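Local structure of hemin degrading factor (Pseudomonas aeruginosa, 4MGF) at residues A[260-265]-A[334-339]; A[114-119]-A[272-277]. The protein binds heme b and probably takes part in the intracellular handling of heme taken up as an iron source. One frame throughout, in Å; residues are numbered along the deposited sequence.

Contact 1: A[260-265]-A[334-339]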
loop_
_atom_site.group_PDB
_atom_site.type_symbol
_atom_site.label_atom_id
_atom_site.label_comp_id
_atom_site.label_asym_id
_atom_site.label_seq_id
_atom_site.Cartn_x
_atom_site.Cartn_y
_atom_site.Cartn_z
ATOM N N LEU A 260 9.908 15.825 -13.454
ATOM C CA LEU A 260 9.790 16.120 -12.034
ATOM C C LEU A 260 9.752 14.826 -11.213
ATOM O O LEU A 260 8.873 13.993 -11.416
ATOM C CB LEU A 260 8.516 16.931 -11.799
ATOM C CG LEU A 260 7.986 17.201 -10.400
ATOM C CD1 LEU A 260 9.076 17.740 -9.517
ATOM C CD2 LEU A 260 6.853 18.208 -10.475
ATOM N N PRO A 261 10.721 14.665 -10.300
ATOM C CA PRO A 261 10.806 13.546 -9.355
ATOM C C PRO A 261 9.743 13.682 -8.269
ATOM O O PRO A 261 9.695 14.702 -7.572
ATOM C CB PRO A 261 12.197 13.717 -8.739
ATOM C CG PRO A 261 12.449 15.194 -8.808
ATOM C CD PRO A 261 11.830 15.618 -10.119
ATOM N N ILE A 262 8.898 12.664 -8.136
ATOM C CA ILE A 262 7.788 12.722 -7.206
ATOM C C ILE A 262 7.816 11.553 -6.219
ATOM O O ILE A 262 8.704 10.705 -6.270
ATOM C CB ILE A 262 6.438 12.738 -7.952
ATOM C CG1 ILE A 262 6.349 11.553 -8.917
ATOM C CG2 ILE A 262 6.262 14.041 -8.706
ATOM C CD1 ILE A 262 4.927 11.164 -9.278
ATOM N N MET A 263 6.853 11.537 -5.306
ATOM C CA MET A 263 6.686 10.427 -4.373
ATOM C C MET A 263 5.267 9.892 -4.499
ATOM O O MET A 263 4.311 10.649 -4.429
ATOM C CB MET A 263 6.994 10.854 -2.937
ATOM C CG MET A 263 8.468 11.214 -2.706
ATOM S SD MET A 263 8.893 11.599 -0.992
ATOM C CE MET A 263 8.618 10.027 -0.198
ATOM N N VAL A 264 5.132 8.585 -4.719
ATOM C CA VAL A 264 3.818 7.968 -4.864
ATOM C C VAL A 264 3.636 6.982 -3.717
ATOM O O VAL A 264 4.412 6.030 -3.604
ATOM C CB VAL A 264 3.679 7.223 -6.210
ATOM C CG1 VAL A 264 2.267 6.666 -6.361
ATOM C CG2 VAL A 264 3.984 8.164 -7.355
ATOM N N PHE A 265 2.632 7.236 -2.869
ATOM C CA PHE A 265 2.362 6.434 -1.670
ATOM C C PHE A 265 1.116 5.585 -1.902
ATOM O O PHE A 265 0.037 6.112 -2.172
ATOM C CB PHE A 265 2.056 7.336 -0.460
ATOM C CG PHE A 265 3.267 7.911 0.249
ATOM C CD1 PHE A 265 4.118 8.809 -0.379
ATOM C CD2 PHE A 265 3.484 7.633 1.594
ATOM C CE1 PHE A 265 5.212 9.364 0.307
ATOM C CE2 PHE A 265 4.570 8.183 2.283
ATOM C CZ PHE A 265 5.435 9.047 1.632
ATOM N N VAL A 334 -4.323 6.545 -2.986
ATOM C CA VAL A 334 -2.965 6.912 -3.364
ATOM C C VAL A 334 -2.699 8.351 -2.907
ATOM O O VAL A 334 -3.636 9.132 -2.754
ATOM C CB VAL A 334 -2.738 6.729 -4.896
ATOM C CG1 VAL A 334 -3.766 7.512 -5.700
ATOM C CG2 VAL A 334 -1.316 7.079 -5.296
ATOM N N GLN A 335 -1.435 8.661 -2.639
ATOM C CA GLN A 335 -0.996 9.991 -2.256
ATOM C C GLN A 335 0.238 10.383 -3.046
ATOM O O GLN A 335 1.176 9.586 -3.189
ATOM C CB GLN A 335 -0.602 10.029 -0.785
ATOM C CG GLN A 335 -1.727 9.963 0.200
ATOM C CD GLN A 335 -1.175 9.836 1.610
ATOM O OE1 GLN A 335 -1.469 10.645 2.488
ATOM N NE2 GLN A 335 -0.331 8.835 1.814
ATOM N N LEU A 336 0.253 11.625 -3.526
ATOM C CA LEU A 336 1.420 12.149 -4.221
ATOM C C LEU A 336 2.089 13.296 -3.465
ATOM O O LEU A 336 1.423 14.230 -3.010
ATOM C CB LEU A 336 1.033 12.586 -5.630
ATOM C CG LEU A 336 1.086 11.518 -6.729
ATOM C CD1 LEU A 336 0.094 10.371 -6.515
ATOM C CD2 LEU A 336 0.856 12.178 -8.069
ATOM N N PHE A 337 3.409 13.219 -3.331
ATOM C CA PHE A 337 4.187 14.323 -2.790
ATOM C C PHE A 337 5.298 14.642 -3.774
ATOM O O PHE A 337 5.546 13.881 -4.716
ATOM C CB PHE A 337 4.840 13.941 -1.456
ATOM C CG PHE A 337 3.864 13.615 -0.351
ATOM C CD1 PHE A 337 3.683 14.488 0.708
ATOM C CD2 PHE A 337 3.149 12.427 -0.362
ATOM C CE1 PHE A 337 2.802 14.195 1.736
ATOM C CE2 PHE A 337 2.267 12.124 0.672
ATOM C CZ PHE A 337 2.091 13.010 1.713
ATOM N N GLY A 338 5.981 15.756 -3.542
ATOM C CA GLY A 338 7.228 16.028 -4.220
ATOM C C GLY A 338 8.363 15.298 -3.532
ATOM O O GLY A 338 8.336 15.088 -2.320
ATOM N N ALA A 339 9.359 14.890 -4.306
ATOM C CA ALA A 339 10.508 14.213 -3.730
ATOM C C ALA A 339 11.308 15.184 -2.859
ATOM O O ALA A 339 11.622 16.297 -3.279
ATOM C CB ALA A 339 11.373 13.625 -4.828
#
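Phe337 O receives Met263 N at 2.7 Å, the shortest polar bond between 260-265 and 334-339. The N-H points well at the oxygen, yet the donor stands 38° out of the carbonyl plane, so neither lone pair is aimed at directly. The same two residues close the ring in return, Phe337 N donating to Met263 O, which defines a hydrogen-bonded antiparallel pair. Phe265 and Gln335 form the next such pair, linked by a bond in each direction. Beyond the strand end, Ala339 N still reaches Pro261 O, but the bond has lengthened to 3.3 Å. In the non-hydrogen-bonded pair Val264-Leu336 between these two hydrogen-bonded pairs, Leu336 CA offers its hydrogen to Met263 O.

One face carries Met263, Phe265, Gln335 and Phe337. The two phenyl rings, centroids 5.0 Å apart with planes at 51°, meet obliquely: Phe337 CE2 sits over one face of the Phe265 ring, offset toward its rim, while Phe265 CD1 comes to 3.7 Å from Phe337 CD2. Gln335 crosses from the other strand, its amide nearly perpendicular to the Phe265 ring and NE2 3.6 Å from Phe265 CB. Met263 turns its CG beside its own backbone N, which lays CG and SD along Gly338 and Ala339. On the reverse face Val264 CG1 packs on Val334 CG2 at 3.8 Å, and helices 247-258 and 348-355 cover Val264, Leu336 and Ile262.

The angle of 158° between the strands fits a twisted antiparallel sheet, backed by helices in this HemS/ChuX domain; its other face approaches the heme b site, with Gln335 near Arg228 and Phe265 near Arg118, both heme-binding residues.

Contact 2: A[114-119]-A[272-277]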
loop_
_atom_site.group_PDB
_atom_site.type_symbol
_atom_site.label_atom_id
_atom_site.label_comp_id
_atom_site.label_asym_id
_atom_site.label_seq_id
_atom_site.Cartn_x
_atom_site.Cartn_y
_atom_site.Cartn_z
ATOM N N ASP A 114 14.949 2.391 -3.807
ATOM C CA ASP A 114 13.987 1.627 -4.603
ATOM C C ASP A 114 12.865 1.011 -3.773
ATOM O O ASP A 114 11.727 1.491 -3.814
ATOM C CB ASP A 114 14.689 0.548 -5.428
ATOM C CG ASP A 114 15.547 1.134 -6.536
ATOM O OD1 ASP A 114 14.972 1.663 -7.511
ATOM O OD2 ASP A 114 16.788 1.060 -6.429
ATOM N N ILE A 115 13.171 -0.067 -3.050
ATOM C CA ILE A 115 12.194 -0.622 -2.128
ATOM C C ILE A 115 12.115 0.279 -0.891
ATOM O O ILE A 115 13.097 0.436 -0.165
ATOM C CB ILE A 115 12.529 -2.066 -1.712
ATOM C CG1 ILE A 115 12.695 -2.969 -2.939
ATOM C CG2 ILE A 115 11.452 -2.601 -0.784
ATOM C CD1 ILE A 115 11.484 -2.989 -3.846
ATOM N N ASP A 116 10.944 0.868 -0.661
ATOM C CA ASP A 116 10.763 1.859 0.417
ATOM C C ASP A 116 9.427 1.551 1.064
ATOM O O ASP A 116 8.386 1.622 0.419
ATOM C CB ASP A 116 10.779 3.277 -0.174
ATOM C CG ASP A 116 10.887 4.379 0.894
ATOM O OD1 ASP A 116 11.237 4.084 2.058
ATOM O OD2 ASP A 116 10.626 5.556 0.546
ATOM N N LEU A 117 9.458 1.150 2.323
ATOM C CA LEU A 117 8.291 0.535 2.931
ATOM C C LEU A 117 8.135 0.947 4.375
ATOM O O LEU A 117 9.120 1.099 5.088
ATOM C CB LEU A 117 8.436 -0.996 2.888
ATOM C CG LEU A 117 8.157 -1.708 1.556
ATOM C CD1 LEU A 117 8.624 -3.166 1.605
ATOM C CD2 LEU A 117 6.670 -1.658 1.275
ATOM N N ARG A 118 6.888 1.110 4.799
ATOM C CA ARG A 118 6.560 1.272 6.207
ATOM C C ARG A 118 5.661 0.121 6.617
ATOM O O ARG A 118 4.546 -0.033 6.115
ATOM C CB ARG A 118 5.878 2.609 6.431
ATOM C CG ARG A 118 6.694 3.769 5.852
ATOM C CD ARG A 118 6.242 5.122 6.349
ATOM N NE ARG A 118 6.918 6.188 5.615
ATOM C CZ ARG A 118 6.565 7.469 5.648
ATOM N NH1 ARG A 118 5.534 7.855 6.388
ATOM N NH2 ARG A 118 7.241 8.366 4.936
ATOM N N LEU A 119 6.153 -0.707 7.524
ATOM C CA LEU A 119 5.432 -1.920 7.871
ATOM C C LEU A 119 4.796 -1.810 9.241
ATOM O O LEU A 119 5.480 -1.540 10.234
ATOM C CB LEU A 119 6.377 -3.116 7.826
ATOM C CG LEU A 119 7.291 -3.138 6.597
ATOM C CD1 LEU A 119 8.210 -4.353 6.632
ATOM C CD2 LEU A 119 6.485 -3.091 5.292
ATOM N N ILE A 272 2.621 0.379 3.896
ATOM C CA ILE A 272 2.648 1.480 2.948
ATOM C C ILE A 272 3.900 1.372 2.103
ATOM O O ILE A 272 5.017 1.236 2.634
ATOM C CB ILE A 272 2.594 2.886 3.654
ATOM C CG1 ILE A 272 1.280 3.025 4.417
ATOM C CG2 ILE A 272 2.722 3.965 2.620
ATOM C CD1 ILE A 272 1.269 4.110 5.499
ATOM N N GLN A 273 3.701 1.448 0.792
ATOM C CA GLN A 273 4.792 1.342 -0.159
ATOM C C GLN A 273 4.999 2.639 -0.924
ATOM O O GLN A 273 4.037 3.262 -1.375
ATOM C CB GLN A 273 4.526 0.224 -1.161
ATOM C CG GLN A 273 5.735 -0.122 -1.959
ATOM C CD GLN A 273 5.589 -1.472 -2.678
ATOM O OE1 GLN A 273 5.402 -2.509 -2.041
ATOM N NE2 GLN A 273 5.668 -1.448 -3.994
ATOM N N ILE A 274 6.265 2.991 -1.126
ATOM C CA ILE A 274 6.627 4.287 -1.685
ATOM C C ILE A 274 7.519 4.192 -2.893
ATOM O O ILE A 274 8.527 3.493 -2.866
ATOM C CB ILE A 274 7.482 5.141 -0.708
ATOM C CG1 ILE A 274 7.074 4.937 0.743
ATOM C CG2 ILE A 274 7.424 6.623 -1.119
ATOM C CD1 ILE A 274 5.689 5.301 0.984
ATOM N N HIS A 275 7.172 4.948 -3.929
ATOM C CA HIS A 275 8.073 5.187 -5.045
ATOM C C HIS A 275 8.580 6.622 -4.961
ATOM O O HIS A 275 7.785 7.544 -4.821
ATOM C CB HIS A 275 7.366 4.991 -6.385
ATOM C CG HIS A 275 8.119 5.571 -7.541
ATOM N ND1 HIS A 275 9.257 4.988 -8.055
ATOM C CD2 HIS A 275 7.926 6.708 -8.255
ATOM C CE1 HIS A 275 9.724 5.729 -9.043
ATOM N NE2 HIS A 275 8.936 6.779 -9.186
ATOM N N THR A 276 9.896 6.796 -5.044
ATOM C CA THR A 276 10.503 8.127 -5.126
ATOM C C THR A 276 11.279 8.256 -6.434
ATOM O O THR A 276 12.178 7.458 -6.715
ATOM C CB THR A 276 11.469 8.390 -3.956
ATOM O OG1 THR A 276 10.742 8.423 -2.725
ATOM C CG2 THR A 276 12.180 9.713 -4.140
ATOM N N GLY A 277 10.919 9.251 -7.236
ATOM C CA GLY A 277 11.573 9.479 -8.509
ATOM C C GLY A 277 10.608 9.935 -9.587
ATOM O O GLY A 277 9.398 10.061 -9.343
HETATM O O HOH W 1 9.118 0.751 -2.656
HETATM O O HOH W 2 11.792 4.257 -4.429
HETATM O O HOH W 3 11.057 5.840 -2.111
#
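Asp116 and Ile274 meet where 114-119 runs alongside strand 271-277, the antiparallel seam at which the two HemS/ChuX family regions share one sheet. Starting from its root, Asp116 CB lies 3.5 Å from Ile274 O and also touches Ile274 CB. CG then packs against Ile274 CB and CG1, reached because it swings anti to the backbone N (chi1 -168°). At the tip, OD2 rests 3.4 Å from Ile274 CB and accepts a hydrogen bond from a water that is also bonded to Thr276 OG1.

The backbone evidence for the seam is three bonds. Ile274 N donates to Asp116 O, and Arg118 and Ile272 exchange a reciprocal pair. The short strands run at 171°, nearly exactly antiparallel. On one face Leu117 lies beside Gln273, pointing the same way, its CD2 3.7 Å from Gln273 CG; the Gln273 amide is gripped from outside, OE1 by Thr83 and NE2 by His90 and Ala81 O. Arg118, which binds heme b, leaves from the other face, and its extended side chain comes within about 5 Å (nearest atoms) of that of His215, the axial ligand of the heme iron.

Before Asp116 the loop draws away from strand 271-277 and water bridges the gap: one molecule accepts from Asp116 N at 2.7 Å, and another bridges Asp114 O to Thr276 N, from which it accepts at 3.2 Å.

From the N terminus the chain first lays down 114-119, then passes through 45 helical residues and 37 strand residues before returning at 272-277, where contact 2 closes that long loop. Just before this return it runs through 260-265, whose partner 334-339 comes only later, so contact 1 closes a loop of 68 intervening residues, none helical and 42 in strand. Along the chain the two closures therefore cross. Strands 262-268 and 271-277 are consecutive and adjacent in one antiparallel sheet, bridged by Ile262 O to Gly277 N at 2.8 Å. Together the contacts give the order 117-120, 271-277, 262-268, 332-338, tying the N-terminal family region to the C-terminal one.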